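Local atomic coordinates of G-protein interacting protein 1 (Dictyostelium discoideum, PDB entry 5Z1N), a protein that probably binds heterotrimeric G proteins through their beta/gamma subunits to keep them in the cytosol during chemotaxis, its C-terminal TNFAIP8-like domain enclosing a phospholipid. Residues A[40-44]-A[124-128]; A[68-72]-A[101-105]; A[56-62]-A[112-116]; A[24-28]-A[137-141]. Where two conformers were deposited one is given. Residue numbers count along the deposited sequence, not the author numbering.

Contact 1: residues A[40-44]-A[124-128]; sequences NILKI and LIRNT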
# COMPACT_ATOMS: atom_id res chain seq x y z
N ASN A 40 -4.63 7.95 6.71
CA ASN A 40 -3.18 8.08 6.53
C ASN A 40 -2.78 7.89 5.07
O ASN A 40 -1.97 8.65 4.53
CB ASN A 40 -2.46 7.07 7.42
CG ASN A 40 -2.42 7.49 8.88
OD1 ASN A 40 -2.92 8.55 9.24
ND2 ASN A 40 -1.82 6.65 9.71
N ILE A 41 -3.34 6.86 4.43
CA ILE A 41 -3.04 6.61 3.02
C ILE A 41 -3.44 7.81 2.18
O ILE A 41 -2.66 8.29 1.34
CB ILE A 41 -3.76 5.33 2.55
CG1 ILE A 41 -3.15 4.09 3.21
CG2 ILE A 41 -3.69 5.19 1.04
CD1 ILE A 41 -3.89 2.82 2.88
N LEU A 42 -4.65 8.33 2.41
CA LEU A 42 -5.09 9.51 1.68
C LEU A 42 -4.15 10.69 1.90
O LEU A 42 -3.79 11.39 0.96
CB LEU A 42 -6.52 9.88 2.08
CG LEU A 42 -7.59 8.91 1.59
CD1 LEU A 42 -8.91 9.19 2.30
CD2 LEU A 42 -7.75 9.03 0.08
N LYS A 43 -3.75 10.93 3.15
CA LYS A 43 -2.91 12.07 3.48
C LYS A 43 -1.56 11.99 2.78
O LYS A 43 -1.10 12.96 2.15
CB LYS A 43 -2.74 12.14 5.00
CG LYS A 43 -1.64 13.03 5.52
CD LYS A 43 -1.59 12.91 7.04
CE LYS A 43 -0.93 14.11 7.69
NZ LYS A 43 -1.16 14.12 9.16
N ILE A 44 -0.90 10.83 2.88
CA ILE A 44 0.40 10.64 2.24
C ILE A 44 0.27 10.82 0.73
O ILE A 44 1.06 11.55 0.10
CB ILE A 44 0.97 9.26 2.59
CG1 ILE A 44 1.15 9.13 4.11
CG2 ILE A 44 2.29 9.02 1.86
CD1 ILE A 44 1.35 7.70 4.55
N LEU A 124 4.17 9.02 10.93
CA LEU A 124 2.93 8.52 10.34
C LEU A 124 3.21 7.68 9.10
O LEU A 124 2.62 6.60 8.93
CB LEU A 124 2.00 9.69 10.01
CG LEU A 124 0.61 9.41 9.44
CD1 LEU A 124 -0.38 10.44 9.96
CD2 LEU A 124 0.61 9.40 7.91
N ILE A 125 4.11 8.14 8.23
CA ILE A 125 4.51 7.33 7.09
C ILE A 125 5.03 5.98 7.55
O ILE A 125 4.62 4.92 7.04
CB ILE A 125 5.57 8.06 6.25
CG1 ILE A 125 5.01 9.36 5.67
CG2 ILE A 125 6.08 7.16 5.13
CD1 ILE A 125 6.05 10.21 5.01
N ARG A 126 5.93 5.99 8.54
CA ARG A 126 6.53 4.74 9.02
C ARG A 126 5.47 3.78 9.56
O ARG A 126 5.48 2.59 9.24
CB ARG A 126 7.58 5.04 10.10
CG ARG A 126 8.83 5.71 9.57
CD ARG A 126 9.99 5.58 10.56
NE ARG A 126 9.60 6.01 11.90
CZ ARG A 126 9.78 7.24 12.38
NH1 ARG A 126 10.35 8.17 11.62
NH2 ARG A 126 9.39 7.53 13.61
N ASN A 127 4.55 4.28 10.39
CA ASN A 127 3.54 3.41 10.98
C ASN A 127 2.60 2.86 9.91
O ASN A 127 2.22 1.68 9.96
CB ASN A 127 2.74 4.17 12.04
CG ASN A 127 3.52 4.40 13.31
OD1 ASN A 127 4.47 3.67 13.61
ND2 ASN A 127 3.12 5.40 14.08
N THR A 128 2.22 3.70 8.95
CA THR A 128 1.30 3.27 7.90
C THR A 128 1.93 2.17 7.06
O THR A 128 1.34 1.10 6.87
CB THR A 128 0.90 4.46 7.04
OG1 THR A 128 0.28 5.44 7.88
CG2 THR A 128 -0.07 4.04 5.96

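Contact 2: residues A[68-72]-A[101-105]; sequences ALRDG and ALKEA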
# COMPACT_ATOMS: atom_id res chain seq x y z
N ALA A 68 9.91 0.11 -6.01
CA ALA A 68 9.68 -0.66 -4.80
C ALA A 68 8.22 -1.10 -4.72
O ALA A 68 7.93 -2.29 -4.56
CB ALA A 68 10.06 0.16 -3.57
N LEU A 69 7.30 -0.16 -4.93
CA LEU A 69 5.89 -0.50 -4.85
C LEU A 69 5.56 -1.60 -5.84
O LEU A 69 4.94 -2.61 -5.48
CB LEU A 69 5.03 0.74 -5.12
CG LEU A 69 4.99 1.78 -4.00
CD1 LEU A 69 4.21 3.00 -4.45
CD2 LEU A 69 4.40 1.19 -2.73
N ARG A 70 6.06 -1.47 -7.07
CA ARG A 70 5.72 -2.47 -8.07
C ARG A 70 6.27 -3.83 -7.67
O ARG A 70 5.55 -4.84 -7.72
CB ARG A 70 6.22 -2.03 -9.45
CG ARG A 70 5.39 -0.86 -9.98
CD ARG A 70 5.62 -0.56 -11.44
NE ARG A 70 6.90 0.11 -11.67
CZ ARG A 70 7.87 -0.39 -12.43
NH1 ARG A 70 7.72 -1.56 -13.02
NH2 ARG A 70 9.00 0.29 -12.59
N ASP A 71 7.51 -3.86 -7.14
CA ASP A 71 8.05 -5.10 -6.62
C ASP A 71 7.09 -5.69 -5.59
O ASP A 71 6.67 -6.85 -5.71
CB ASP A 71 9.42 -4.87 -5.99
CG ASP A 71 10.54 -4.86 -7.01
OD1 ASP A 71 11.60 -4.29 -6.70
OD2 ASP A 71 10.35 -5.41 -8.11
N GLY A 72 6.69 -4.87 -4.62
CA GLY A 72 5.75 -5.34 -3.62
C GLY A 72 4.50 -5.92 -4.25
O GLY A 72 4.14 -7.07 -4.00
N ALA A 101 9.93 -5.49 0.07
CA ALA A 101 9.77 -4.47 -0.96
C ALA A 101 9.05 -3.26 -0.40
O ALA A 101 9.48 -2.11 -0.61
CB ALA A 101 9.01 -5.04 -2.16
N LEU A 102 8.00 -3.49 0.39
CA LEU A 102 7.27 -2.34 0.90
C LEU A 102 8.11 -1.57 1.91
O LEU A 102 8.05 -0.34 1.95
CB LEU A 102 5.93 -2.79 1.49
CG LEU A 102 4.98 -3.28 0.38
CD1 LEU A 102 3.66 -3.81 0.93
CD2 LEU A 102 4.72 -2.18 -0.64
N LYS A 103 8.98 -2.27 2.66
CA LYS A 103 9.90 -1.56 3.54
C LYS A 103 10.75 -0.59 2.73
O LYS A 103 10.89 0.58 3.11
CB LYS A 103 10.77 -2.55 4.32
CG LYS A 103 11.81 -1.91 5.25
CD LYS A 103 11.17 -1.02 6.31
CE LYS A 103 10.22 -1.80 7.21
NZ LYS A 103 9.67 -0.96 8.32
N GLU A 104 11.25 -1.04 1.58
CA GLU A 104 12.01 -0.15 0.72
C GLU A 104 11.16 1.06 0.34
O GLU A 104 11.58 2.21 0.53
CB GLU A 104 12.52 -0.90 -0.51
CG GLU A 104 13.05 -0.03 -1.63
CD GLU A 104 14.37 0.64 -1.30
OE1 GLU A 104 14.96 0.35 -0.24
OE2 GLU A 104 14.83 1.47 -2.12
N ALA A 105 9.93 0.81 -0.12
CA ALA A 105 9.05 1.92 -0.45
C ALA A 105 8.90 2.85 0.74
O ALA A 105 9.05 4.07 0.61
CB ALA A 105 7.68 1.39 -0.90

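Contact 3: residues A[56-62]-A[112-116]; sequences AIQIGDL and LLTPF. With NA (sodium ion), chain D.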
# COMPACT_ATOMS: atom_id res chain seq x y z
N ALA A 56 7.85 20.68 -6.77
CA ALA A 56 8.83 20.58 -5.69
C ALA A 56 9.50 19.21 -5.69
O ALA A 56 10.64 19.08 -5.23
CB ALA A 56 8.16 20.84 -4.34
N ILE A 57 8.81 18.19 -6.20
CA ILE A 57 9.38 16.87 -6.43
C ILE A 57 9.38 16.62 -7.93
O ILE A 57 8.39 16.89 -8.61
CB ILE A 57 8.59 15.76 -5.71
CG1 ILE A 57 8.44 16.07 -4.22
CG2 ILE A 57 9.28 14.43 -5.89
CD1 ILE A 57 7.63 15.04 -3.47
N GLN A 58 10.50 16.11 -8.44
CA GLN A 58 10.59 15.74 -9.84
C GLN A 58 10.23 14.28 -10.03
O GLN A 58 10.46 13.44 -9.15
CB GLN A 58 12.00 16.01 -10.38
CG GLN A 58 12.54 17.39 -10.02
CD GLN A 58 12.75 18.27 -11.23
OE1 GLN A 58 12.32 17.93 -12.34
NE2 GLN A 58 13.40 19.41 -11.04
N ILE A 59 9.65 13.97 -11.20
CA ILE A 59 9.16 12.62 -11.48
C ILE A 59 10.27 11.60 -11.29
O ILE A 59 10.03 10.50 -10.76
CB ILE A 59 8.56 12.56 -12.90
CG1 ILE A 59 7.36 13.49 -13.02
CG2 ILE A 59 8.16 11.13 -13.25
CD1 ILE A 59 6.09 12.94 -12.40
N GLY A 60 11.49 11.94 -11.69
CA GLY A 60 12.61 11.02 -11.51
C GLY A 60 12.82 10.63 -10.06
O GLY A 60 13.12 9.47 -9.75
N ASP A 61 12.65 11.59 -9.14
CA ASP A 61 12.80 11.30 -7.72
C ASP A 61 11.82 10.24 -7.25
O ASP A 61 12.07 9.56 -6.25
CB ASP A 61 12.62 12.58 -6.90
CG ASP A 61 13.34 13.77 -7.49
OD1 ASP A 61 14.48 13.60 -7.98
OD2 ASP A 61 12.77 14.88 -7.47
N LEU A 62 10.70 10.08 -7.96
CA LEU A 62 9.71 9.08 -7.58
C LEU A 62 10.15 7.67 -7.92
O LEU A 62 9.60 6.71 -7.36
CB LEU A 62 8.37 9.38 -8.27
CG LEU A 62 7.30 10.07 -7.43
CD1 LEU A 62 6.84 9.16 -6.30
CD2 LEU A 62 7.82 11.38 -6.90
N LEU A 112 11.44 10.98 0.46
CA LEU A 112 10.78 11.90 -0.44
C LEU A 112 10.10 13.04 0.32
O LEU A 112 10.07 14.17 -0.16
CB LEU A 112 9.75 11.15 -1.29
CG LEU A 112 9.35 11.81 -2.61
CD1 LEU A 112 10.56 11.96 -3.51
CD2 LEU A 112 8.26 11.00 -3.28
N LEU A 113 9.57 12.75 1.51
CA LEU A 113 8.68 13.71 2.15
C LEU A 113 9.31 14.41 3.34
O LEU A 113 8.66 15.26 3.96
CB LEU A 113 7.38 13.01 2.57
CG LEU A 113 6.49 12.66 1.37
CD1 LEU A 113 5.27 11.87 1.81
CD2 LEU A 113 6.08 13.91 0.60
N THR A 114 10.56 14.08 3.66
CA THR A 114 11.26 14.76 4.75
C THR A 114 11.30 16.28 4.60
O THR A 114 11.08 16.97 5.61
CB THR A 114 12.68 14.17 4.87
OG1 THR A 114 12.59 12.84 5.40
CG2 THR A 114 13.55 15.02 5.79
N PRO A 115 11.55 16.86 3.42
CA PRO A 115 11.55 18.33 3.33
C PRO A 115 10.18 18.97 3.51
O PRO A 115 10.11 20.21 3.60
CB PRO A 115 12.08 18.60 1.91
CG PRO A 115 12.75 17.35 1.50
CD PRO A 115 11.97 16.26 2.14
N PHE A 116 9.10 18.19 3.58
CA PHE A 116 7.75 18.75 3.60
C PHE A 116 6.88 18.29 4.76
O PHE A 116 5.86 18.94 5.04
CB PHE A 116 7.01 18.42 2.29
CG PHE A 116 7.87 18.58 1.06
CD1 PHE A 116 8.39 17.48 0.42
CD2 PHE A 116 8.14 19.85 0.56
CE1 PHE A 116 9.18 17.63 -0.72
CE2 PHE A 116 8.93 20.00 -0.57
CZ PHE A 116 9.45 18.89 -1.21
NA NA D . 11.90 7.60 -4.94
O HOH W 1 12.95 8.37 -2.56

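Contact 4: residues A[24-28]-A[137-141]; sequences IIKRV and FFTKV. With PEF (di-palmitoyl-3-sn-phosphatidylethanolamine), chain B.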
# COMPACT_ATOMS: atom_id res chain seq x y z
N ILE A 24 -10.29 -5.00 3.99
CA ILE A 24 -9.41 -6.07 4.49
C ILE A 24 -8.87 -5.71 5.87
O ILE A 24 -8.83 -6.55 6.79
CB ILE A 24 -8.29 -6.35 3.48
CG1 ILE A 24 -8.88 -7.08 2.26
CG2 ILE A 24 -7.19 -7.17 4.11
CD1 ILE A 24 -7.96 -7.13 1.05
N ILE A 25 -8.45 -4.45 6.06
CA ILE A 25 -7.94 -4.02 7.36
C ILE A 25 -9.01 -4.16 8.43
O ILE A 25 -8.73 -4.62 9.54
CB ILE A 25 -7.41 -2.57 7.28
CG1 ILE A 25 -6.22 -2.48 6.34
CG2 ILE A 25 -7.01 -2.08 8.67
CD1 ILE A 25 -5.67 -1.08 6.22
N LYS A 26 -10.25 -3.76 8.11
CA LYS A 26 -11.36 -3.97 9.03
C LYS A 26 -11.43 -5.44 9.46
O LYS A 26 -11.53 -5.75 10.65
CB LYS A 26 -12.68 -3.55 8.39
CG LYS A 26 -13.01 -2.07 8.50
CD LYS A 26 -14.51 -1.82 8.36
CE LYS A 26 -15.02 -2.26 7.01
NZ LYS A 26 -16.49 -2.01 6.87
N ARG A 27 -11.35 -6.34 8.48
CA ARG A 27 -11.49 -7.76 8.80
C ARG A 27 -10.34 -8.28 9.66
O ARG A 27 -10.56 -9.15 10.51
CB ARG A 27 -11.59 -8.57 7.50
CG ARG A 27 -12.83 -8.26 6.68
CD ARG A 27 -14.12 -8.70 7.38
NE ARG A 27 -14.65 -7.67 8.28
CZ ARG A 27 -15.51 -6.73 7.91
NH1 ARG A 27 -15.94 -5.85 8.80
NH2 ARG A 27 -15.94 -6.66 6.66
N VAL A 28 -9.12 -7.76 9.48
CA VAL A 28 -7.99 -8.31 10.23
C VAL A 28 -7.74 -7.63 11.57
O VAL A 28 -7.09 -8.23 12.44
CB VAL A 28 -6.70 -8.26 9.41
CG1 VAL A 28 -6.84 -9.10 8.14
CG2 VAL A 28 -6.34 -6.83 9.09
N PHE A 137 0.46 -9.04 8.83
CA PHE A 137 -0.76 -8.67 8.11
C PHE A 137 -0.99 -9.60 6.93
O PHE A 137 -2.09 -10.12 6.73
CB PHE A 137 -0.64 -7.21 7.65
CG PHE A 137 -1.83 -6.70 6.88
CD1 PHE A 137 -3.12 -7.00 7.26
CD2 PHE A 137 -1.64 -5.88 5.77
CE1 PHE A 137 -4.20 -6.51 6.54
CE2 PHE A 137 -2.71 -5.39 5.06
CZ PHE A 137 -4.00 -5.70 5.45
N PHE A 138 0.07 -9.87 6.15
CA PHE A 138 -0.07 -10.72 4.98
C PHE A 138 -0.45 -12.15 5.37
O PHE A 138 -1.38 -12.73 4.79
CB PHE A 138 1.22 -10.71 4.16
CG PHE A 138 1.56 -9.36 3.57
CD1 PHE A 138 0.59 -8.38 3.43
CD2 PHE A 138 2.86 -9.08 3.16
CE1 PHE A 138 0.91 -7.14 2.89
CE2 PHE A 138 3.18 -7.84 2.63
CZ PHE A 138 2.21 -6.87 2.49
N THR A 139 0.24 -12.73 6.36
CA THR A 139 -0.07 -14.11 6.74
C THR A 139 -1.49 -14.23 7.27
O THR A 139 -2.23 -15.16 6.91
CB THR A 139 0.94 -14.63 7.76
OG1 THR A 139 0.91 -13.81 8.94
CG2 THR A 139 2.35 -14.63 7.18
N LYS A 140 -1.90 -13.28 8.12
CA LYS A 140 -3.29 -13.28 8.59
C LYS A 140 -4.26 -13.20 7.43
O LYS A 140 -5.26 -13.93 7.39
CB LYS A 140 -3.51 -12.11 9.56
CG LYS A 140 -4.96 -11.96 10.03
CD LYS A 140 -5.23 -12.79 11.27
CE LYS A 140 -6.70 -12.73 11.67
NZ LYS A 140 -7.02 -13.74 12.72
N VAL A 141 -3.98 -12.34 6.45
CA VAL A 141 -4.87 -12.19 5.30
C VAL A 141 -4.96 -13.49 4.52
O VAL A 141 -6.05 -13.94 4.14
CB VAL A 141 -4.40 -11.02 4.41
CG1 VAL A 141 -4.94 -11.16 3.00
CG2 VAL A 141 -4.81 -9.69 5.03
C2 PEF B . -4.13 7.74 -8.65
C1 PEF B . -3.08 8.57 -9.38
N PEF B . -0.98 7.83 -14.89
C3 PEF B . -4.96 6.91 -9.62
C4 PEF B . -0.69 8.78 -12.68
C5 PEF B . -0.15 8.71 -14.10
C10 PEF B . -4.10 6.69 -6.51
C11 PEF B . -3.37 5.99 -5.39
C12 PEF B . -4.18 4.84 -4.81
C13 PEF B . -3.26 4.01 -3.93
C14 PEF B . -3.97 2.90 -3.15
C15 PEF B . -2.93 1.93 -2.61
C16 PEF B . -3.55 0.86 -1.72
C17 PEF B . -2.59 -0.30 -1.50
C18 PEF B . -1.18 0.16 -1.16
C19 PEF B . -0.52 -0.76 -0.14
C20 PEF B . -0.61 -2.23 -0.53
C21 PEF B . -1.17 -3.05 0.62
C22 PEF B . -1.39 -4.51 0.22
C23 PEF B . -2.29 -5.22 1.22
C24 PEF B . -2.41 -6.70 0.87
C25 PEF B . -3.43 -7.39 1.75
C30 PEF B . -4.36 4.52 -9.42
C31 PEF B . -3.55 3.32 -9.86
C32 PEF B . -2.44 3.05 -8.85
C33 PEF B . -1.36 4.12 -8.90
C34 PEF B . -0.67 4.26 -7.55
C35 PEF B . 0.54 5.18 -7.64
C36 PEF B . 0.88 5.78 -6.28
C37 PEF B . 2.31 6.31 -6.23
C38 PEF B . 2.56 7.08 -4.94
C39 PEF B . 3.78 6.56 -4.20
C40 PEF B . 4.07 7.35 -2.93
C41 PEF B . 2.91 7.28 -1.94
C42 PEF B . 2.65 5.85 -1.45
C43 PEF B . 1.63 5.85 -0.32
C44 PEF B . 1.33 4.43 0.15
C45 PEF B . 0.48 4.46 1.41
O4 PEF B . -5.23 7.13 -6.36
O5 PEF B . -5.19 4.42 -8.52
O2 PEF B . -3.44 6.84 -7.79
O3 PEF B . -4.16 5.81 -10.05
O1P PEF B . -3.71 10.92 -12.23
O2P PEF B . -1.56 10.48 -10.78
O3P PEF B . -3.54 8.90 -10.69
O4P PEF B . -2.10 9.02 -12.71
P PEF B . -2.73 9.97 -11.58

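Contact 1: residues A[40-44]-A[124-128]
Segments 40-44 and 124-128 are both helical and run in largely opposed directions, with 131° between their N-to-C vectors and a closest axial approach of 10.4 Å. The register puts the CA of N40 6.7 Å from the CA of T128, and the CA of I44 7.2 Å from the CA of I125. At that spacing medium-sized side chains fill the gap. L124 and I44 do most of this: I44 CD1 lies 3.8 Å from L124 CD2, 4.1 Å from I125 CA and 4.1 Å from T128 CB, so I44 wedges into the hollow these residues form. One turn before I44, at N40, the contact becomes polar. T128 OG1 donates to L124 O in its own helix (2.8 Å), which leaves OG1 as acceptor for a weak hydrogen bond from N40 ND2 (3.0 Å, 130°). L124 CD1 packs 3.2 Å from N40 OD1 and 3.8 Å from K43 NZ, whose charged end is hydrogen-bonded to N121. Thus helix 31-53 packs across helix 119-132 in the TNFAIP8-like bundle. I125 also reaches T109, V110 and L113 of helix 92-113, I41 touches I18 of helix 12-28, and I44 lines the bound phospholipid's pocket.

Contact 2: residues A[68-72]-A[101-105]
Small residues let these two helical segments come unusually near each other: their axes approach to 7.8 Å at 159°, almost antiparallel. The CA of A68 is 5.1 Å from the CA of A105, and the CA of G72 is 4.9 Å from the CA of A101. Each bump here is little more than a methyl group. A68 CB enters a hollow bounded by A101 O (3.8 Å), E104 CG (3.6 Å) and A105 N (3.5 Å), and touches A105 CB at 3.8 Å. In the reverse direction, A101 CB drops onto the bare backbone at G72, 3.4 Å from G72 N, with D71 CB beside it at 3.9 Å. A side chain at G72 would not fit, since a modelled beta carbon there would lie only 2.9 Å from L102 CD2. The larger residues close one side of the interface. L69 has its CA-to-CB bond directed away, yet its CD2 swings back to 3.8 Å from A105 CB and 4.0 Å from L102 CD2. No hydrogen bond crosses between the segments, and the contact is one of close-fitting, largely apolar surfaces. Small residues four apart on both helices, Ala-xxx-Gly facing Ala-xxx-Ala, make a small-xxx-small pairing of the kind that permits close helix contact. Here it joins helices 59-81 and 92-113 in the wall of the lipid cavity, where L69 touches the bound phosphatidylethanolamine.

Contact 3: residues A[56-62]-A[112-116]
A sodium ion borders this otherwise apolar contact, held by the main-chain D61 O at 2.4 Å, with a water at 2.7 Å and V65 as the other protein residue of the site. The same carbonyl oxygen, D61 O, lies 3.9 Å from L112 CD1, so metal site and hydrophobic contact adjoin. L112 fills most of the gap: its CD1 meets I57 CG2 at 3.7 Å, and its CD2 meets L62 CD2 at 3.7 Å. Further along, the F116 ring receives I57 CG1 at CE1 (3.9 Å) and A56 CB at CZ (3.9 Å), while stacking on Y51 of helix 31-53. The D61 carboxylate is engaged within its own segment, OD2 accepting from Q58 N at 2.8 Å. Between the segments there is no hydrogen bond, and together they bury only 261 Å². The chemistry therefore implies association by van der Waals contact of aliphatic and aromatic groups, while the polar groups of D61 serve the ion and the local turn.

Contact 4: residues A[24-28]-A[137-141]
V28 presses against the edge of the F137 ring, its CG2 3.3 Å from F137 CE1 and near the ring plane, so the contact is not one of a methyl on the aromatic face. The same ring takes I24 CG2 at CZ (3.8 Å) and I25 CG1 at CZ (4.0 Å), so three residues of segment 24-28 gather round one phenylalanine. V141 completes the apolar patch: its CG2 is 3.6 Å from I24 CG2 and 3.8 Å from V28 CG1. At the margin K140 contributes its aliphatic part, with CG 3.9 Å from V28 CG1, while its ammonium group forms a salt bridge with D144. The two helical segments cross almost at a right angle, 84°, with axes 10.7 Å apart at their closest, a spacing wide enough for the F137 ring to lie between them. V28 is the last residue of helix 12-28. Behind the contact, I24 and V141 both touch L151 of helix 151-158. The far side of F137 faces the ligand: F137 CE2 is 3.9 Å from PEF C23, and the neighbouring F138 CE1 is 3.9 Å from PEF C24. These are carbons near the end of one palmitoyl chain. The crossing thus helps form the deep end of a hydrophobic lipid pocket enclosed by helices, consistent with the lipid cavity of the TNFAIP8 family.

Overall arrangement
Along the chain the contacts are nested: contact 4 closes the widest loop and contains contact 1, which contains contact 3, which in turn contains contact 2. Contacts 2 and 3 both join helices 59-81 and 92-113, with centres about 17 Å apart. Contacts 3 and 4 lie on opposite sides of the chain's centre, about 31 Å apart between centres. Two pairs of contacts touch directly: L102 CD1 of contact 2 meets F138 CZ of contact 4 at 3.7 Å, and I125 CD1 of contact 1 meets L113 CD1 of contact 3 at 3.7 Å. Contacts 1, 2 and 4 supply pocket residues, so helices distant in sequence together surround one phospholipid.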